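Local structure of stringent starvation protein A homolog (Haemophilus influenzae, 3LYK) at residues K28-E33 against E77-P82; T54-V59 against R69-Y74. The protein probably forms an equimolar complex with the RNA polymerase holoenzyme, but not with the core enzyme, and belongs to the glutathione S-transferase superfamily. One frame throughout, in Å; residues are numbered along the deposited sequence.

From the N terminus, the chain lays down strand 3-11, winds through helix 16-27 and reaches residues 28-33, the first half of contact 1. It then passes helix 44-49 and enters 54-59, the first half of contact 2. After the hairpin of strands 57-60 and 63-66 it turns into helix 68-78, whose residues 69-74 close contact 2, a buried contact that shuts a short loop. The end of that helix and the turn beyond, 77-82, close the longer loop of contact 1, so the smaller loop sits wholly within the larger. Contact 2 packs helix 68-78 on an inner strand of the four-stranded sheet; contact 1 ties the turn after that helix to the start of edge strand 30-36.

Contact 1. Residues K28-E33 against E77-P82; sequences KGVLYE and ERFPHP
Lys28 reaches Phe79 and Pro82 by a single kink: CG lies anti to the carbonyl carbon (chi1 -55°), the chain bends once at chi2 (-64°), and the last two torsions run it out straight. The methylenes CB, CG and CD slide past Phe79 CB, and the ammonium group arrives among the carbonyls of the turn after helix 68-78. There NZ donates twice across the contact, to Phe79 O at 2.6 Å, nearly in line with the carbonyl, and to Pro82 O at 2.8 Å, from above that carbonyl's plane. Asp76 adds a salt bridge, so a charge on a buried side chain is met by one carboxylate and two peptide oxygens, which would probably favour the protonated lysine. The peptide bond before Pro82 is cis, within the turn that supplies these carbonyls.

A water fastens the backbones alongside, giving hydrogen bonds to Lys28 O at 2.6 Å and His81 O at 2.5 Å.

Beside this polar cluster, Val30 sets its CG2 methyl over the centre of the Phe79 ring, 3.8 Å from the centroid, a CH-pi contact. Arg78 CG lies over the opposite face, so the ring is sandwiched between a strand methyl and the arm of its own neighbour. Val30 also packs on Ser5 and Met7 of strand 3-11 and on Leu25 of helix 16-27.

Gly29, with positive phi, ends helix 16-27 in a Schellman motif, and the chain goes on into strand 30-36. The contact therefore pins the exit of helix 68-78 to the helix-to-strand turn of the first beta-alpha-beta unit, within the thioredoxin-like N-terminal domain of the GST fold.

Contact 2. Residues T54-V59 against R69-Y74; sequences TVPTLV and RIIMEY
Ile71 points from helix 68-78 at strand 57-60 and meets Leu58 obliquely, its CD1 methyl coming up to Leu58 CB at 4.0 Å. The same methyl reaches beyond the leucine side chain to the strand backbone, lying 3.7 Å from Pro56 O and 3.9 Å from Leu58 N, with the Pro56 ring at its flank. With CG1 anti to the carbonyl carbon (chi1 -73°), the longer branch extends to the strand, while CG2 stays nearer the helix and touches Leu58 CD2 at 4.1 Å.

In Leu58, CG is anti to the backbone N and chi2 near 69° extends CD2 toward the helix, setting it against both Ile71 and Tyr74, three residues apart on the helix, nearly one turn. The leucine crosses the tyrosine at about a right angle, CD2 lying 4.1 Å from Tyr74 CE2. The far end of that ring is polar: Tyr74 OH is hydrogen-bonded to Arg78.

Between side chains the contact is purely apolar, and every touching residue is buried. Leu65 packs on both Ile71 and Tyr74, and Val21 of helix 16-27 also meets Ile71.

Pro56 follows a cis peptide bond just before the strand, the cis-proline position familiar from thioredoxin-like proteins. With the helix packed on the sheet beyond it, this forms part of the hydrophobic core between sheet and helix in the GST N-terminal domain, in its beta-beta-alpha half.

Contact 1. Residues K28-E33 against E77-P82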
loop_
_atom_site.group_PDB
_atom_site.type_symbol
_atom_site.label_atom_id
_atom_site.label_comp_id
_atom_site.label_asym_id
_atom_site.label_seq_id
_atom_site.Cartn_x
_atom_site.Cartn_y
_atom_site.Cartn_z
ATOM N N LYS B 28 2.245 1.931 -20.840
ATOM C CA LYS B 28 0.986 2.557 -21.216
ATOM C C LYS B 28 1.110 3.543 -22.392
ATOM O O LYS B 28 0.080 4.036 -22.902
ATOM C CB LYS B 28 0.363 3.299 -20.006
ATOM C CG LYS B 28 0.156 2.435 -18.751
ATOM C CD LYS B 28 -0.846 1.338 -19.021
ATOM C CE LYS B 28 -1.190 0.538 -17.720
ATOM N NZ LYS B 28 -2.351 -0.365 -18.040
ATOM N N GLY B 29 2.361 3.869 -22.785
ATOM C CA GLY B 29 2.645 4.773 -23.906
ATOM C C GLY B 29 2.315 6.215 -23.607
ATOM O O GLY B 29 1.971 6.970 -24.503
ATOM N N VAL B 30 2.428 6.607 -22.347
ATOM C CA VAL B 30 2.011 7.915 -21.902
ATOM C C VAL B 30 3.226 8.864 -21.999
ATOM O O VAL B 30 4.309 8.560 -21.456
ATOM C CB VAL B 30 1.545 7.825 -20.396
ATOM C CG1 VAL B 30 1.495 9.178 -19.744
ATOM C CG2 VAL B 30 0.201 7.121 -20.285
ATOM N N LEU B 31 3.052 9.991 -22.687
ATOM C CA LEU B 31 4.101 11.013 -22.743
ATOM C C LEU B 31 4.068 11.877 -21.506
ATOM O O LEU B 31 3.009 12.244 -21.012
ATOM C CB LEU B 31 3.978 11.892 -24.003
ATOM C CG LEU B 31 4.022 11.192 -25.372
ATOM C CD1 LEU B 31 3.876 12.319 -26.435
ATOM C CD2 LEU B 31 5.296 10.319 -25.643
ATOM N N TYR B 32 5.224 12.194 -20.975
ATOM C CA TYR B 32 5.266 12.960 -19.768
ATOM C C TYR B 32 6.612 13.677 -19.727
ATOM O O TYR B 32 7.559 13.238 -20.383
ATOM C CB TYR B 32 5.149 12.006 -18.559
ATOM C CG TYR B 32 6.302 11.041 -18.402
ATOM C CD1 TYR B 32 7.357 11.323 -17.524
ATOM C CD2 TYR B 32 6.340 9.838 -19.108
ATOM C CE1 TYR B 32 8.443 10.426 -17.363
ATOM C CE2 TYR B 32 7.405 8.939 -18.958
ATOM C CZ TYR B 32 8.456 9.244 -18.082
ATOM O OH TYR B 32 9.494 8.345 -17.890
ATOM N N GLU B 33 6.699 14.732 -18.935
ATOM C CA GLU B 33 7.976 15.382 -18.670
ATOM C C GLU B 33 8.698 14.796 -17.416
ATOM O O GLU B 33 8.115 14.749 -16.317
ATOM C CB GLU B 33 7.737 16.883 -18.501
ATOM C CG GLU B 33 8.942 17.629 -17.920
ATOM C CD GLU B 33 8.658 19.123 -17.586
ATOM O OE1 GLU B 33 7.640 19.446 -16.917
ATOM O OE2 GLU B 33 9.495 19.974 -17.977
ATOM N N GLU B 77 -5.483 1.796 -13.915
ATOM C CA GLU B 77 -6.936 2.088 -13.972
ATOM C C GLU B 77 -7.278 3.152 -15.021
ATOM O O GLU B 77 -8.251 3.023 -15.761
ATOM C CB GLU B 77 -7.497 2.477 -12.579
ATOM C CG GLU B 77 -7.389 1.325 -11.552
ATOM C CD GLU B 77 -7.753 1.718 -10.093
ATOM O OE1 GLU B 77 -8.122 2.893 -9.811
ATOM O OE2 GLU B 77 -7.671 0.830 -9.226
ATOM N N ARG B 78 -6.504 4.218 -15.097
ATOM C CA ARG B 78 -6.834 5.248 -16.074
ATOM C C ARG B 78 -6.550 4.814 -17.537
ATOM O O ARG B 78 -7.327 5.124 -18.443
ATOM C CB ARG B 78 -6.073 6.514 -15.792
ATOM C CG ARG B 78 -6.422 7.632 -16.807
ATOM C CD ARG B 78 -5.991 8.966 -16.273
ATOM N NE ARG B 78 -6.036 9.994 -17.310
ATOM C CZ ARG B 78 -5.236 11.072 -17.355
ATOM N NH1 ARG B 78 -5.352 11.942 -18.365
ATOM N NH2 ARG B 78 -4.290 11.284 -16.429
ATOM N N PHE B 79 -5.467 4.061 -17.742
ATOM C CA PHE B 79 -5.005 3.620 -19.057
ATOM C C PHE B 79 -5.026 2.097 -19.118
ATOM O O PHE B 79 -4.023 1.448 -18.814
ATOM C CB PHE B 79 -3.572 4.155 -19.319
ATOM C CG PHE B 79 -3.478 5.660 -19.233
ATOM C CD1 PHE B 79 -4.067 6.460 -20.214
ATOM C CD2 PHE B 79 -2.839 6.270 -18.153
ATOM C CE1 PHE B 79 -4.008 7.890 -20.132
ATOM C CE2 PHE B 79 -2.754 7.688 -18.060
ATOM C CZ PHE B 79 -3.344 8.506 -19.052
ATOM N N PRO B 80 -6.186 1.513 -19.504
ATOM C CA PRO B 80 -6.368 0.086 -19.408
ATOM C C PRO B 80 -5.440 -0.757 -20.272
ATOM O O PRO B 80 -5.171 -1.875 -19.894
ATOM C CB PRO B 80 -7.851 -0.125 -19.827
ATOM C CG PRO B 80 -8.500 1.232 -19.595
ATOM C CD PRO B 80 -7.420 2.206 -19.953
ATOM N N HIS B 81 -4.971 -0.248 -21.403
ATOM C CA HIS B 81 -4.209 -1.058 -22.369
ATOM C C HIS B 81 -2.727 -0.723 -22.409
ATOM O O HIS B 81 -2.363 0.462 -22.391
ATOM C CB HIS B 81 -4.841 -0.984 -23.774
ATOM C CG HIS B 81 -6.289 -1.360 -23.761
ATOM N ND1 HIS B 81 -7.304 -0.455 -24.026
ATOM C CD2 HIS B 81 -6.901 -2.528 -23.422
ATOM C CE1 HIS B 81 -8.475 -1.060 -23.888
ATOM N NE2 HIS B 81 -8.261 -2.315 -23.516
ATOM N N PRO B 82 -1.865 -1.752 -22.355
ATOM C CA PRO B 82 -2.166 -3.151 -22.030
ATOM C C PRO B 82 -2.360 -3.346 -20.500
ATOM O O PRO B 82 -1.824 -2.563 -19.693
ATOM C CB PRO B 82 -0.899 -3.870 -22.448
ATOM C CG PRO B 82 0.208 -2.849 -22.096
ATOM C CD PRO B 82 -0.408 -1.530 -22.510
HETATM O O HOH W 1 -2.321 2.969 -22.744
#

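Contact 2. Residues T54-V59 against R69-Y74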
loop_
_atom_site.group_PDB
_atom_site.type_symbol
_atom_site.label_atom_id
_atom_site.label_comp_id
_atom_site.label_asym_id
_atom_site.label_seq_id
_atom_site.Cartn_x
_atom_site.Cartn_y
_atom_site.Cartn_z
ATOM N N THR B 54 8.771 13.773 -1.338
ATOM C CA THR B 54 9.251 12.428 -1.726
ATOM C C THR B 54 9.149 12.266 -3.256
ATOM O O THR B 54 8.403 12.996 -3.937
ATOM C CB THR B 54 8.390 11.315 -1.090
ATOM O OG1 THR B 54 7.030 11.567 -1.435
ATOM C CG2 THR B 54 8.550 11.277 0.468
ATOM N N VAL B 55 9.890 11.309 -3.793
ATOM C CA VAL B 55 9.714 10.954 -5.181
ATOM C C VAL B 55 9.532 9.454 -5.217
ATOM O O VAL B 55 10.002 8.765 -4.334
ATOM C CB VAL B 55 10.931 11.391 -6.081
ATOM C CG1 VAL B 55 10.937 12.927 -6.259
ATOM C CG2 VAL B 55 12.256 10.895 -5.514
ATOM N N PRO B 56 8.855 8.929 -6.253
ATOM C CA PRO B 56 8.226 9.641 -7.382
ATOM C C PRO B 56 6.980 10.428 -6.948
ATOM O O PRO B 56 6.211 9.956 -6.104
ATOM C CB PRO B 56 7.819 8.499 -8.322
ATOM C CG PRO B 56 7.670 7.321 -7.395
ATOM C CD PRO B 56 8.756 7.471 -6.384
ATOM N N THR B 57 6.794 11.595 -7.559
ATOM C CA THR B 57 5.580 12.371 -7.460
ATOM C C THR B 57 5.123 12.650 -8.899
ATOM O O THR B 57 5.924 13.145 -9.728
ATOM C CB THR B 57 5.833 13.704 -6.728
ATOM O OG1 THR B 57 6.131 13.445 -5.360
ATOM C CG2 THR B 57 4.636 14.589 -6.789
ATOM N N LEU B 58 3.878 12.264 -9.211
ATOM C CA LEU B 58 3.295 12.418 -10.544
ATOM C C LEU B 58 2.300 13.530 -10.431
ATOM O O LEU B 58 1.499 13.521 -9.497
ATOM C CB LEU B 58 2.568 11.139 -11.007
ATOM C CG LEU B 58 1.907 11.194 -12.392
ATOM C CD1 LEU B 58 3.042 11.266 -13.428
ATOM C CD2 LEU B 58 1.038 9.920 -12.579
ATOM N N VAL B 59 2.368 14.494 -11.348
ATOM C CA VAL B 59 1.529 15.679 -11.317
ATOM C C VAL B 59 0.825 15.737 -12.654
ATOM O O VAL B 59 1.459 15.772 -13.710
ATOM C CB VAL B 59 2.332 16.974 -11.130
ATOM C CG1 VAL B 59 1.414 18.196 -11.154
ATOM C CG2 VAL B 59 3.103 16.935 -9.807
ATOM N N ARG B 69 3.159 2.717 -5.540
ATOM C CA ARG B 69 2.028 1.754 -5.672
ATOM C C ARG B 69 0.724 2.496 -6.048
ATOM O O ARG B 69 -0.004 2.083 -6.925
ATOM C CB ARG B 69 1.878 0.897 -4.390
ATOM C CG ARG B 69 0.530 0.217 -4.222
ATOM C CD ARG B 69 0.365 -0.357 -2.761
ATOM N NE ARG B 69 0.433 0.683 -1.719
ATOM C CZ ARG B 69 -0.597 1.426 -1.296
ATOM N NH1 ARG B 69 -1.794 1.286 -1.833
ATOM N NH2 ARG B 69 -0.432 2.324 -0.337
ATOM N N ILE B 70 0.461 3.613 -5.417
ATOM C CA ILE B 70 -0.730 4.382 -5.727
ATOM C C ILE B 70 -0.662 4.932 -7.145
ATOM O O ILE B 70 -1.656 4.931 -7.888
ATOM C CB ILE B 70 -0.917 5.535 -4.736
ATOM C CG1 ILE B 70 -1.229 4.950 -3.346
ATOM C CG2 ILE B 70 -2.064 6.475 -5.182
ATOM C CD1 ILE B 70 -1.542 6.000 -2.321
ATOM N N ILE B 71 0.509 5.447 -7.513
ATOM C CA ILE B 71 0.712 5.905 -8.899
ATOM C C ILE B 71 0.481 4.811 -9.946
ATOM O O ILE B 71 -0.221 5.022 -10.946
ATOM C CB ILE B 71 2.116 6.559 -9.056
ATOM C CG1 ILE B 71 2.086 7.932 -8.367
ATOM C CG2 ILE B 71 2.522 6.687 -10.576
ATOM C CD1 ILE B 71 3.503 8.518 -8.139
HETATM N N MSE B 72 1.067 3.654 -9.724
HETATM C CA MSE B 72 0.966 2.563 -10.689
HETATM C C MSE B 72 -0.435 2.049 -10.862
HETATM O O MSE B 72 -0.869 1.760 -11.995
HETATM C CB MSE B 72 1.920 1.406 -10.321
HETATM C CG MSE B 72 3.419 1.826 -10.521
HETATM SE SE MSE B 72 4.545 0.251 -10.164
HETATM C CE MSE B 72 4.539 0.493 -8.287
ATOM N N GLU B 73 -1.152 1.918 -9.744
ATOM C CA GLU B 73 -2.548 1.503 -9.854
ATOM C C GLU B 73 -3.389 2.571 -10.507
ATOM O O GLU B 73 -4.234 2.251 -11.306
ATOM C CB GLU B 73 -3.123 1.048 -8.495
ATOM C CG GLU B 73 -2.569 -0.374 -8.117
ATOM C CD GLU B 73 -3.562 -1.227 -7.260
ATOM O OE1 GLU B 73 -4.780 -1.307 -7.637
ATOM O OE2 GLU B 73 -3.096 -1.817 -6.236
ATOM N N TYR B 74 -3.153 3.838 -10.186
ATOM C CA TYR B 74 -3.800 4.914 -10.928
ATOM C C TYR B 74 -3.596 4.808 -12.454
ATOM O O TYR B 74 -4.548 4.969 -13.259
ATOM C CB TYR B 74 -3.286 6.259 -10.402
ATOM C CG TYR B 74 -3.638 7.452 -11.302
ATOM C CD1 TYR B 74 -4.957 7.930 -11.378
ATOM C CD2 TYR B 74 -2.655 8.087 -12.090
ATOM C CE1 TYR B 74 -5.305 9.023 -12.225
ATOM C CE2 TYR B 74 -2.989 9.150 -12.916
ATOM C CZ TYR B 74 -4.310 9.616 -12.976
ATOM O OH TYR B 74 -4.635 10.682 -13.774
#